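Long-range contacts in Peptide/nickel transport system substrate-binding protein (Listeria monocytogenes serotype 1/2a, PDB 5KZT), which binds peptides and probably serves as the substrate-binding component of an oligopeptide transport system: residues S271-F277 and I491-R497; A296-D302 and Q389-L394; V369-S373 and Y418-M422. The contacts are given in a common frame with arbitrary orientation. Where two conformers were deposited one is given. Residues are numbered along the deposited sequence.

Contact 1: S271-F277 and I491-R497; sequences STFYIKF and IQPLYQR
Strands 271-277 and 491-497 run antiparallel, axes 4.3 Å apart at closest approach and directions at 148°, both extended except at L494 (phi/psi -114/-54). T272 faces Q496 and F273 faces Y495; then the register slips by one, so that Y274 faces P493, I275 Q492 and K276 I491. The slip is a classic beta bulge: L494 and Y495 both lie opposite F273, whose O accepts L494 N at 2.8 Å and, weakly, Y495 N at 3.3 Å. F273 N to Y495 O (2.9 Å), I275 N to Q492 O (2.9 Å), Q492 N to I275 O (3.0 Å) and R497 N to S271 O (2.8 Å) complete the pairing. This pair belongs to the mixed sheet of a family 5 solute-binding protein, and its S271, F273, Y495 and R497 end reaches the bound peptide: Y495 OH bonds a basic side chain of it, S271 OG an acidic one and R497 NH2 its backbone. There F273 (chi1 m) fits under Y495 (chi1 p), F273 CB lying over the face of the Y495 ring, 3.6 Å from its centroid, a CH-pi contact. The rings are nearly parallel (2°) but slid apart, centroids 4.8 Å, and R497 brings its guanidinium face to the edge of F273 (R497 CZ to F273 CE1 3.7 Å). I275 CD1 meets L494 CD1 at 3.6 Å. Chi1 p at both Y274 and I491 puts I491 CD1 over the Y274 ring, 4.0 Å from Y274 CD2, while Y274 CB fits against P493 CA (3.7 Å). F277 rests its ring end on I491 and Q492, F277 CD2 4.0 Å from I491 CA.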
loop_
_atom_site.group_PDB
_atom_site.type_symbol
_atom_site.label_atom_id
_atom_site.label_comp_id
_atom_site.label_asym_id
_atom_site.label_seq_id
_atom_site.Cartn_x
_atom_site.Cartn_y
_atom_site.Cartn_z
ATOM N N SER A 271 -2.771 -8.915 -0.699
ATOM C CA SER A 271 -1.687 -8.154 -1.291
ATOM C C SER A 271 -0.890 -9.086 -2.179
ATOM O O SER A 271 -0.831 -10.300 -1.919
ATOM C CB SER A 271 -0.820 -7.566 -0.186
ATOM O OG SER A 271 -1.594 -6.649 0.573
ATOM N N THR A 272 -0.303 -8.521 -3.233
ATOM C CA THR A 272 0.504 -9.275 -4.180
ATOM C C THR A 272 1.927 -8.728 -4.180
ATOM O O THR A 272 2.127 -7.507 -4.275
ATOM C CB THR A 272 -0.080 -9.138 -5.585
ATOM O OG1 THR A 272 -1.427 -9.633 -5.568
ATOM C CG2 THR A 272 0.763 -9.917 -6.609
ATOM N N PHE A 273 2.898 -9.631 -4.054
ATOM C CA PHE A 273 4.304 -9.304 -4.170
ATOM C C PHE A 273 4.784 -9.763 -5.537
ATOM O O PHE A 273 4.422 -10.848 -6.003
ATOM C CB PHE A 273 5.109 -9.942 -3.040
ATOM C CG PHE A 273 5.204 -9.067 -1.828
ATOM C CD1 PHE A 273 4.117 -8.933 -0.975
ATOM C CD2 PHE A 273 6.336 -8.310 -1.593
ATOM C CE1 PHE A 273 4.181 -8.100 0.134
ATOM C CE2 PHE A 273 6.412 -7.489 -0.483
ATOM C CZ PHE A 273 5.334 -7.377 0.378
ATOM N N TYR A 274 5.545 -8.901 -6.198
ATOM C CA TYR A 274 5.910 -9.124 -7.575
ATOM C C TYR A 274 7.283 -8.569 -7.825
ATOM O O TYR A 274 7.737 -7.665 -7.123
ATOM C CB TYR A 274 4.900 -8.504 -8.537
ATOM C CG TYR A 274 4.558 -7.052 -8.266
ATOM C CD1 TYR A 274 3.513 -6.729 -7.406
ATOM C CD2 TYR A 274 5.266 -6.006 -8.866
ATOM C CE1 TYR A 274 3.169 -5.419 -7.139
ATOM C CE2 TYR A 274 4.929 -4.675 -8.601
ATOM C CZ TYR A 274 3.875 -4.396 -7.739
ATOM O OH TYR A 274 3.507 -3.111 -7.437
ATOM N N ILE A 275 7.913 -9.113 -8.856
ATOM C CA ILE A 275 9.177 -8.603 -9.364
ATOM C C ILE A 275 8.875 -7.436 -10.306
ATOM O O ILE A 275 8.114 -7.600 -11.272
ATOM C CB ILE A 275 9.957 -9.676 -10.160
ATOM C CG1 ILE A 275 10.153 -10.960 -9.347
ATOM C CG2 ILE A 275 11.295 -9.115 -10.644
ATOM C CD1 ILE A 275 11.054 -10.828 -8.152
ATOM N N LYS A 276 9.494 -6.287 -10.056
ATOM C CA LYS A 276 9.512 -5.177 -11.012
ATOM C C LYS A 276 10.762 -5.193 -11.899
ATOM O O LYS A 276 11.880 -5.318 -11.412
ATOM C CB LYS A 276 9.434 -3.850 -10.266
ATOM C CG LYS A 276 8.102 -3.613 -9.581
ATOM C CD LYS A 276 8.010 -2.233 -8.956
ATOM C CE LYS A 276 7.774 -1.156 -9.984
ATOM N NZ LYS A 276 7.547 0.126 -9.298
ATOM N N PHE A 277 10.564 -5.021 -13.199
ATOM C CA PHE A 277 11.648 -4.994 -14.185
ATOM C C PHE A 277 11.842 -3.569 -14.681
ATOM O O PHE A 277 11.077 -3.102 -15.534
ATOM C CB PHE A 277 11.269 -5.880 -15.367
ATOM C CG PHE A 277 11.154 -7.345 -15.021
ATOM C CD1 PHE A 277 12.272 -8.066 -14.604
ATOM C CD2 PHE A 277 9.942 -8.017 -15.154
ATOM C CE1 PHE A 277 12.172 -9.420 -14.293
ATOM C CE2 PHE A 277 9.845 -9.380 -14.851
ATOM C CZ PHE A 277 10.954 -10.072 -14.417
ATOM N N ILE A 491 5.865 -7.176 -15.278
ATOM C CA ILE A 491 6.213 -7.606 -13.901
ATOM C C ILE A 491 6.015 -9.103 -13.786
ATOM O O ILE A 491 5.459 -9.715 -14.690
ATOM C CB ILE A 491 5.300 -6.956 -12.856
ATOM C CG1 ILE A 491 3.827 -7.297 -13.113
ATOM C CG2 ILE A 491 5.509 -5.452 -12.842
ATOM C CD1 ILE A 491 2.944 -7.000 -11.946
ATOM N N GLN A 492 6.442 -9.686 -12.674
ATOM C CA GLN A 492 6.190 -11.105 -12.397
ATOM C C GLN A 492 5.634 -11.279 -10.990
ATOM O O GLN A 492 6.383 -11.241 -10.019
ATOM C CB GLN A 492 7.462 -11.958 -12.580
ATOM C CG GLN A 492 7.345 -13.448 -12.193
ATOM C CD GLN A 492 6.230 -14.215 -12.912
ATOM O OE1 GLN A 492 5.119 -13.718 -13.059
ATOM N NE2 GLN A 492 6.528 -15.447 -13.357
ATOM N N PRO A 493 4.311 -11.485 -10.873
ATOM C CA PRO A 493 3.757 -11.899 -9.582
ATOM C C PRO A 493 4.481 -13.124 -9.002
ATOM O O PRO A 493 4.760 -14.076 -9.728
ATOM C CB PRO A 493 2.308 -12.201 -9.913
ATOM C CG PRO A 493 2.008 -11.237 -11.024
ATOM C CD PRO A 493 3.250 -11.248 -11.864
ATOM N N LEU A 494 4.780 -13.069 -7.707
ATOM C CA LEU A 494 5.509 -14.135 -7.035
ATOM C C LEU A 494 4.619 -14.807 -6.008
ATOM O O LEU A 494 4.472 -16.021 -6.049
ATOM C CB LEU A 494 6.780 -13.589 -6.375
ATOM C CG LEU A 494 8.072 -14.236 -6.873
ATOM C CD1 LEU A 494 9.294 -13.455 -6.433
ATOM C CD2 LEU A 494 8.151 -15.691 -6.410
ATOM N N TYR A 495 4.039 -14.022 -5.098
ATOM C CA TYR A 495 3.132 -14.557 -4.071
ATOM C C TYR A 495 2.024 -13.622 -3.632
ATOM O O TYR A 495 2.125 -12.398 -3.759
ATOM C CB TYR A 495 3.930 -15.036 -2.855
ATOM C CG TYR A 495 4.647 -13.972 -2.017
ATOM C CD1 TYR A 495 5.961 -13.596 -2.293
ATOM C CD2 TYR A 495 4.033 -13.397 -0.913
ATOM C CE1 TYR A 495 6.626 -12.670 -1.511
ATOM C CE2 TYR A 495 4.693 -12.471 -0.123
ATOM C CZ TYR A 495 5.985 -12.105 -0.421
ATOM O OH TYR A 495 6.642 -11.167 0.367
ATOM N N GLN A 496 0.967 -14.239 -3.112
ATOM C CA GLN A 496 -0.149 -13.542 -2.501
ATOM C C GLN A 496 0.133 -13.591 -1.012
ATOM O O GLN A 496 0.283 -14.685 -0.442
ATOM C CB GLN A 496 -1.460 -14.261 -2.791
ATOM C CG GLN A 496 -1.718 -14.518 -4.262
ATOM C CD GLN A 496 -2.991 -15.305 -4.479
ATOM O OE1 GLN A 496 -4.077 -14.820 -4.136
ATOM N NE2 GLN A 496 -2.872 -16.539 -5.007
ATOM N N ARG A 497 0.205 -12.434 -0.375
ATOM C CA ARG A 497 0.779 -12.362 0.965
ATOM C C ARG A 497 -0.213 -12.679 2.076
ATOM O O ARG A 497 -1.323 -12.149 2.104
ATOM C CB ARG A 497 1.375 -10.980 1.198
ATOM C CG ARG A 497 2.414 -10.913 2.303
ATOM C CD ARG A 497 1.962 -10.119 3.492
ATOM N NE ARG A 497 2.016 -8.671 3.340
ATOM C CZ ARG A 497 3.063 -7.871 3.625
ATOM N NH1 ARG A 497 2.943 -6.564 3.447
ATOM N NH2 ARG A 497 4.234 -8.338 4.053
HETATM O O HOH W 1 -2.890 -12.019 -0.458
#

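Contact 2: A296-D302 and Q389-L394; sequences AIALAID and QLQKNL
A buried, mainly apolar packing contact joins the C-terminal end of helix 291-299 and the turn after it to the last turn of helix 377-393 and L394 just past it. Residues 296-298 are helical (phi/psi near -60/-48), A300 is at -98/9, I301 at -111/115 and L394 at -121/94. A300, in the turn, points its CB into the hollow between L390 and L394, 3.9 Å from L390 CD2 and 4.2 Å from L394 CG. Both leucines have chi1 m and chi2 t. L390 CD2 also lies 3.9 Å from I297 CG2 and 3.7 Å from I301 CG1, and L394 CD1 reaches I297 CD1 (3.9 Å) and A296 CB (4.0 Å). The nearest CA pairs are I301-Q389 (5.7 Å) and A300-L390 (6.0 Å). N393 ND2 donates to A300 O at 3.0 Å, and Q389 OE1 accepts D302 N at 2.9 Å. D302 is the N-cap of helix 303-311, its OD1 taking S305 N. W355 of helix 348-362 packs against A296 and L394, whereas L397 of strand 397-404 and F420 of strand 420-425 meet both I297 and L390.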
loop_
_atom_site.group_PDB
_atom_site.type_symbol
_atom_site.label_atom_id
_atom_site.label_comp_id
_atom_site.label_asym_id
_atom_site.label_seq_id
_atom_site.Cartn_x
_atom_site.Cartn_y
_atom_site.Cartn_z
ATOM N N ALA A 296 12.780 -14.573 -19.083
ATOM C CA ALA A 296 13.752 -15.543 -18.551
ATOM C C ALA A 296 13.786 -15.499 -17.026
ATOM O O ALA A 296 13.642 -16.540 -16.372
ATOM C CB ALA A 296 15.132 -15.272 -19.105
ATOM N N ILE A 297 13.957 -14.293 -16.475
ATOM C CA ILE A 297 13.961 -14.098 -15.017
ATOM C C ILE A 297 12.596 -14.533 -14.434
ATOM O O ILE A 297 12.542 -15.253 -13.430
ATOM C CB ILE A 297 14.245 -12.616 -14.641
ATOM C CG1 ILE A 297 15.639 -12.161 -15.116
ATOM C CG2 ILE A 297 14.053 -12.353 -13.147
ATOM C CD1 ILE A 297 16.811 -12.890 -14.548
ATOM N N ALA A 298 11.511 -14.115 -15.091
ATOM C CA ALA A 298 10.162 -14.344 -14.578
ATOM C C ALA A 298 9.848 -15.819 -14.391
ATOM O O ALA A 298 9.323 -16.211 -13.347
ATOM C CB ALA A 298 9.115 -13.727 -15.496
ATOM N N LEU A 299 10.162 -16.607 -15.413
ATOM C CA LEU A 299 9.788 -18.008 -15.457
ATOM C C LEU A 299 10.774 -18.924 -14.751
ATOM O O LEU A 299 10.510 -20.123 -14.639
ATOM C CB LEU A 299 9.586 -18.452 -16.900
ATOM C CG LEU A 299 8.532 -17.716 -17.721
ATOM C CD1 LEU A 299 8.474 -18.353 -19.098
ATOM C CD2 LEU A 299 7.161 -17.737 -17.076
ATOM N N ALA A 300 11.880 -18.382 -14.241
ATOM C CA ALA A 300 12.943 -19.198 -13.661
ATOM C C ALA A 300 12.867 -19.285 -12.135
ATOM O O ALA A 300 13.792 -19.822 -11.523
ATOM C CB ALA A 300 14.304 -18.669 -14.092
ATOM N N ILE A 301 11.787 -18.791 -11.524
ATOM C CA ILE A 301 11.654 -18.785 -10.063
ATOM C C ILE A 301 10.571 -19.773 -9.622
ATOM O O ILE A 301 9.385 -19.607 -9.918
ATOM C CB ILE A 301 11.387 -17.376 -9.510
ATOM C CG1 ILE A 301 12.552 -16.444 -9.882
ATOM C CG2 ILE A 301 11.226 -17.398 -7.989
ATOM C CD1 ILE A 301 12.288 -14.959 -9.688
ATOM N N ASP A 302 10.995 -20.809 -8.905
ATOM C CA ASP A 302 10.075 -21.790 -8.345
ATOM C C ASP A 302 9.240 -21.121 -7.256
ATOM O O ASP A 302 9.642 -21.077 -6.084
ATOM C CB ASP A 302 10.841 -23.001 -7.791
ATOM C CG ASP A 302 9.922 -24.154 -7.410
ATOM O OD1 ASP A 302 8.696 -23.951 -7.277
ATOM O OD2 ASP A 302 10.424 -25.278 -7.256
ATOM N N GLN A 389 17.960 -19.245 -7.393
ATOM C CA GLN A 389 17.084 -19.741 -8.455
ATOM C C GLN A 389 17.527 -19.256 -9.832
ATOM O O GLN A 389 17.724 -20.052 -10.765
ATOM C CB GLN A 389 15.644 -19.309 -8.196
ATOM C CG GLN A 389 15.010 -19.991 -6.992
ATOM C CD GLN A 389 14.478 -21.372 -7.303
ATOM O OE1 GLN A 389 13.747 -21.563 -8.273
ATOM N NE2 GLN A 389 14.836 -22.347 -6.479
ATOM N N LEU A 390 17.735 -17.957 -9.934
ATOM C CA LEU A 390 18.098 -17.358 -11.202
ATOM C C LEU A 390 19.503 -17.790 -11.653
ATOM O O LEU A 390 19.688 -18.146 -12.821
ATOM C CB LEU A 390 17.979 -15.840 -11.124
ATOM C CG LEU A 390 16.583 -15.308 -10.806
ATOM C CD1 LEU A 390 16.651 -13.800 -10.619
ATOM C CD2 LEU A 390 15.551 -15.702 -11.850
ATOM N N GLN A 391 20.478 -17.792 -10.738
ATOM C CA GLN A 391 21.856 -18.156 -11.116
ATOM C C GLN A 391 21.987 -19.619 -11.545
ATOM O O GLN A 391 22.628 -19.907 -12.571
ATOM C CB GLN A 391 22.858 -17.786 -10.021
ATOM C CG GLN A 391 23.023 -16.270 -9.887
ATOM C CD GLN A 391 24.029 -15.813 -8.842
ATOM O OE1 GLN A 391 24.381 -14.638 -8.809
ATOM N NE2 GLN A 391 24.483 -16.720 -7.980
ATOM N N LYS A 392 21.361 -20.538 -10.812
ATOM C CA LYS A 392 21.450 -21.953 -11.180
ATOM C C LYS A 392 20.735 -22.253 -12.503
ATOM O O LYS A 392 21.179 -23.113 -13.246
ATOM C CB LYS A 392 20.938 -22.870 -10.065
ATOM C CG LYS A 392 19.428 -23.056 -10.021
ATOM C CD LYS A 392 19.010 -24.052 -8.956
ATOM C CE LYS A 392 17.497 -24.184 -8.920
ATOM N NZ LYS A 392 17.080 -24.786 -7.628
ATOM N N ASN A 393 19.632 -21.555 -12.780
ATOM C CA ASN A 393 18.784 -21.845 -13.949
ATOM C C ASN A 393 19.214 -21.129 -15.245
ATOM O O ASN A 393 18.954 -21.644 -16.330
ATOM C CB ASN A 393 17.302 -21.525 -13.654
ATOM C CG ASN A 393 16.647 -22.531 -12.696
ATOM O OD1 ASN A 393 16.996 -23.696 -12.681
ATOM N ND2 ASN A 393 15.661 -22.078 -11.928
ATOM N N LEU A 394 19.859 -19.964 -15.123
ATOM C CA LEU A 394 20.191 -19.125 -16.262
ATOM C C LEU A 394 21.706 -18.889 -16.375
ATOM O O LEU A 394 22.248 -17.954 -15.777
ATOM C CB LEU A 394 19.446 -17.795 -16.144
ATOM C CG LEU A 394 17.921 -17.852 -16.062
ATOM C CD1 LEU A 394 17.401 -16.431 -16.036
ATOM C CD2 LEU A 394 17.309 -18.609 -17.233
#

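Contact 3: V369-S373 and Y418-M422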
loop_
_atom_site.group_PDB
_atom_site.type_symbol
_atom_site.label_atom_id
_atom_site.label_comp_id
_atom_site.label_asym_id
_atom_site.label_seq_id
_atom_site.Cartn_x
_atom_site.Cartn_y
_atom_site.Cartn_z
ATOM N N VAL A 369 23.041 -8.175 -13.010
ATOM C CA VAL A 369 22.007 -7.250 -12.574
ATOM C C VAL A 369 21.899 -7.276 -11.067
ATOM O O VAL A 369 22.184 -8.295 -10.439
ATOM C CB VAL A 369 20.622 -7.548 -13.204
ATOM C CG1 VAL A 369 20.597 -7.096 -14.660
ATOM C CG2 VAL A 369 20.229 -9.015 -13.053
ATOM N N GLU A 370 21.457 -6.147 -10.502
ATOM C CA GLU A 370 21.301 -5.986 -9.061
ATOM C C GLU A 370 19.823 -6.123 -8.683
ATOM O O GLU A 370 18.969 -5.450 -9.267
ATOM C CB GLU A 370 21.902 -4.637 -8.657
ATOM C CG GLU A 370 21.422 -3.947 -7.384
ATOM C CD GLU A 370 21.703 -2.435 -7.473
ATOM O OE1 GLU A 370 20.767 -1.598 -7.789
ATOM O OE2 GLU A 370 22.896 -2.101 -7.272
ATOM N N PHE A 371 19.543 -7.002 -7.718
ATOM C CA PHE A 371 18.198 -7.235 -7.220
ATOM C C PHE A 371 18.007 -6.442 -5.920
ATOM O O PHE A 371 18.739 -6.668 -4.947
ATOM C CB PHE A 371 17.997 -8.729 -6.970
ATOM C CG PHE A 371 16.593 -9.091 -6.600
ATOM C CD1 PHE A 371 15.546 -8.853 -7.481
ATOM C CD2 PHE A 371 16.307 -9.653 -5.364
ATOM C CE1 PHE A 371 14.236 -9.176 -7.136
ATOM C CE2 PHE A 371 14.999 -9.970 -5.008
ATOM C CZ PHE A 371 13.960 -9.736 -5.898
ATOM N N THR A 372 17.035 -5.530 -5.899
ATOM C CA THR A 372 16.730 -4.772 -4.683
ATOM C C THR A 372 15.560 -5.358 -3.871
ATOM O O THR A 372 14.483 -5.618 -4.406
ATOM C CB THR A 372 16.456 -3.293 -4.987
ATOM O OG1 THR A 372 17.620 -2.706 -5.570
ATOM C CG2 THR A 372 16.136 -2.516 -3.721
ATOM N N SER A 373 15.790 -5.537 -2.570
ATOM C CA SER A 373 14.743 -5.867 -1.610
ATOM C C SER A 373 15.007 -5.150 -0.267
ATOM O O SER A 373 15.902 -4.291 -0.173
ATOM C CB SER A 373 14.634 -7.386 -1.433
ATOM O OG SER A 373 13.389 -7.738 -0.806
ATOM N N TYR A 418 17.394 1.442 -9.972
ATOM C CA TYR A 418 17.385 0.016 -9.636
ATOM C C TYR A 418 17.323 -0.767 -10.957
ATOM O O TYR A 418 17.030 -0.188 -12.010
ATOM C CB TYR A 418 16.200 -0.329 -8.693
ATOM C CG TYR A 418 14.837 -0.363 -9.350
ATOM C CD1 TYR A 418 14.142 0.820 -9.591
ATOM C CD2 TYR A 418 14.237 -1.573 -9.721
ATOM C CE1 TYR A 418 12.906 0.824 -10.236
ATOM C CE2 TYR A 418 12.968 -1.589 -10.317
ATOM C CZ TYR A 418 12.314 -0.381 -10.570
ATOM O OH TYR A 418 11.095 -0.353 -11.181
ATOM N N ASP A 419 17.645 -2.056 -10.926
ATOM C CA ASP A 419 17.526 -2.904 -12.114
ATOM C C ASP A 419 16.232 -3.710 -12.062
ATOM O O ASP A 419 15.386 -3.647 -12.961
ATOM C CB ASP A 419 18.708 -3.865 -12.217
ATOM C CG ASP A 419 20.027 -3.172 -12.416
ATOM O OD1 ASP A 419 20.071 -2.002 -12.869
ATOM O OD2 ASP A 419 21.047 -3.834 -12.135
ATOM N N PHE A 420 16.105 -4.487 -11.000
ATOM C CA PHE A 420 14.881 -5.193 -10.692
ATOM C C PHE A 420 14.753 -5.324 -9.184
ATOM O O PHE A 420 15.753 -5.202 -8.467
ATOM C CB PHE A 420 14.704 -6.505 -11.490
ATOM C CG PHE A 420 15.649 -7.644 -11.144
ATOM C CD1 PHE A 420 16.999 -7.460 -10.928
ATOM C CD2 PHE A 420 15.162 -8.947 -11.127
ATOM C CE1 PHE A 420 17.837 -8.541 -10.648
ATOM C CE2 PHE A 420 15.993 -10.032 -10.857
ATOM C CZ PHE A 420 17.334 -9.829 -10.620
ATOM N N SER A 421 13.525 -5.539 -8.715
ATOM C CA SER A 421 13.245 -5.450 -7.293
ATOM C C SER A 421 12.061 -6.289 -6.884
ATOM O O SER A 421 11.245 -6.685 -7.722
ATOM C CB SER A 421 12.974 -3.989 -6.914
ATOM O OG SER A 421 11.726 -3.525 -7.444
ATOM N N MET A 422 11.991 -6.555 -5.588
ATOM C CA MET A 422 10.859 -7.237 -4.975
ATOM C C MET A 422 9.951 -6.128 -4.480
ATOM O O MET A 422 10.344 -5.362 -3.600
ATOM C CB MET A 422 11.326 -8.076 -3.797
ATOM C CG MET A 422 10.199 -8.721 -3.002
ATOM S SD MET A 422 9.460 -10.108 -3.898
ATOM C CE MET A 422 10.699 -11.336 -3.586
HETATM O O HOH W 2 18.237 -3.014 -8.189
HETATM O O HOH W 3 11.185 -6.230 -0.944
#
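Strand 367-374, helix 377-393 and parallel strand 397-404 form a beta-alpha-beta unit, and strand 420-425 pairs, also parallel, on the other side of 367-374; the segment axes lie 25° apart. F371 pairs with F420 and T372 with S421. T372 N donates to F420 O and M422 N to T372 O, both at 2.9 Å, while the bond from F420 N to E370 O is weak at 3.5 Å. V369, F371 and S373 bond their backbones to strand 397-404. Before the strand proper, D419 OD2 accepts E370 N at 2.9 Å, and its OD1 forms a salt bridge with R281, which E370 OE1 shares. Water 2 accepts from D419 N (3.0 Å) and lies within hydrogen-bonding distance of T372 OG1 (2.7 Å), E370 O (2.8 Å) and E370 OE1 (2.9 Å). Water 3 bridges S373 OG (2.7 Å) and M422 O (2.9 Å). Y418 OH bonds R447 O, and S421 OG bonds S423 OG. On the apolar face, the edge of F371 meets the face of F420, with F371 CD1 3.6 Å from F420 CE2.

From the N terminus, strand 264-277 comes first, and contact 1 closes the longest loop by pairing it with strand 491-503; contacts 2 and 3 are both nested inside. Their own loops cross: the chain passes 296-302, then 369-373, then 389-394 and finally 418-422. Strand 264-277 lies between 491-503 and 420-425, so contacts 1 and 3 share one sheet, with K276 N 2.9 Å from S421 O. Contact 2 packs helices against that sheet: I297 CG2 and L390 CD1 each lie 3.8 Å from F420 CE2. It also meets contact 1, where Q492 NE2 lies 2.9 Å from A298 O, a probable hydrogen bond, and F277 CE1 lies 3.7 Å from I297 CG2.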